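Local coordinates for DUF871 domain-containing protein (Enterococcus faecalis, PDB 2P0O), which is of unknown function but probably acts as a 6-phospho-N-acetylmuramidase, hydrolysing a phosphorylated cell-wall sugar, at residues 153-156 and 157-161. Numbering follows the deposited sequence.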
# COMPACT_ATOMS: atom_id res chain seq x y z
N THR A 153 -14.50 -12.05 2.52
CA THR A 153 -14.97 -11.50 3.79
C THR A 153 -14.47 -10.04 4.05
O THR A 153 -14.85 -9.41 5.05
CB THR A 153 -14.58 -12.43 4.98
OG1 THR A 153 -13.14 -12.43 5.12
CG2 THR A 153 -15.09 -13.85 4.78
N GLY A 154 -13.65 -9.50 3.15
CA GLY A 154 -13.19 -8.11 3.25
C GLY A 154 -14.35 -7.13 3.04
O GLY A 154 -15.41 -7.48 2.46
N ILE A 155 -14.13 -5.91 3.52
CA ILE A 155 -15.15 -4.89 3.53
C ILE A 155 -15.25 -4.26 2.15
O ILE A 155 -14.35 -4.41 1.33
CB ILE A 155 -14.87 -3.83 4.61
CG1 ILE A 155 -13.69 -2.94 4.21
CG2 ILE A 155 -14.56 -4.51 5.97
CD1 ILE A 155 -13.31 -1.91 5.35
N GLY A 156 -16.38 -3.59 1.92
CA GLY A 156 -16.67 -2.93 0.65
C GLY A 156 -16.29 -1.46 0.69
O GLY A 156 -16.15 -0.87 1.77
N THR A 157 -16.13 -0.87 -0.49
CA THR A 157 -15.62 0.51 -0.60
C THR A 157 -16.54 1.53 0.08
O THR A 157 -16.08 2.47 0.76
CB THR A 157 -15.36 0.88 -2.08
OG1 THR A 157 -14.26 0.09 -2.55
CG2 THR A 157 -15.03 2.38 -2.25
N THR A 158 -17.84 1.32 -0.10
CA THR A 158 -18.90 2.21 0.39
C THR A 158 -18.90 2.29 1.92
O THR A 158 -18.88 3.40 2.49
CB THR A 158 -20.29 1.72 -0.14
OG1 THR A 158 -20.33 1.87 -1.57
CG2 THR A 158 -21.48 2.48 0.47
N PHE A 159 -18.98 1.13 2.57
CA PHE A 159 -18.93 1.02 4.02
C PHE A 159 -17.63 1.61 4.54
O PHE A 159 -17.63 2.34 5.53
CB PHE A 159 -19.04 -0.46 4.43
CG PHE A 159 -18.65 -0.74 5.87
CD1 PHE A 159 -17.32 -0.96 6.23
CD2 PHE A 159 -19.63 -0.80 6.87
CE1 PHE A 159 -16.95 -1.24 7.57
CE2 PHE A 159 -19.28 -1.08 8.20
CZ PHE A 159 -17.94 -1.30 8.56
N PHE A 160 -16.53 1.27 3.89
CA PHE A 160 -15.21 1.78 4.22
C PHE A 160 -15.19 3.31 4.14
O PHE A 160 -14.76 3.96 5.10
CB PHE A 160 -14.22 1.14 3.25
CG PHE A 160 -12.76 1.59 3.39
CD1 PHE A 160 -11.94 1.06 4.38
CD2 PHE A 160 -12.20 2.44 2.45
CE1 PHE A 160 -10.59 1.38 4.47
CE2 PHE A 160 -10.84 2.80 2.52
CZ PHE A 160 -10.03 2.27 3.53
N ASN A 161 -15.68 3.87 3.03
CA ASN A 161 -15.68 5.31 2.84
C ASN A 161 -16.58 5.98 3.86
O ASN A 161 -16.23 7.00 4.45
CB ASN A 161 -16.19 5.67 1.44
CG ASN A 161 -15.14 5.47 0.38
OD1 ASN A 161 -13.98 5.19 0.67
ND2 ASN A 161 -15.55 5.63 -0.88
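Ile155 meets the first turn of helix 157-169 through its far methyl, CD1, which lies 3.4 Å from CD1 of Phe160 and 3.8 Å from CB of the same residue, approaching the ring obliquely. The torsions explain the reach: CG1 sits between the backbone N and the carbonyl carbon (chi1 72°), and the chain then runs extended, carrying CD1 to the buried aromatic. On the backbone, Gly156 occupies the N-cap position, and its carbonyl O accepts the first i to i+4 bond of the helix from Phe160 N, at 3.0 Å and nearly straight (161° at the hydrogen). The same Gly156 O lies 3.2 Å from Phe160 CB. This is the loop-to-helix junction of one beta-alpha-beta unit of the eight-stranded parallel (beta/alpha)8 barrel, between strands 141-144 and 173-178. Elsewhere, the Phe160 ring also meets His145, and Ile155 is tied by backbone bonds to Thr194 and Glu196. The solvent side is looser. Phe159, itself exposed, comes nearest Ile155 through its CD1, 4.1 Å from the branching CB. Thr157 turns away from the loop, and its OG1 is hydrogen-bonded to Lys197 NZ.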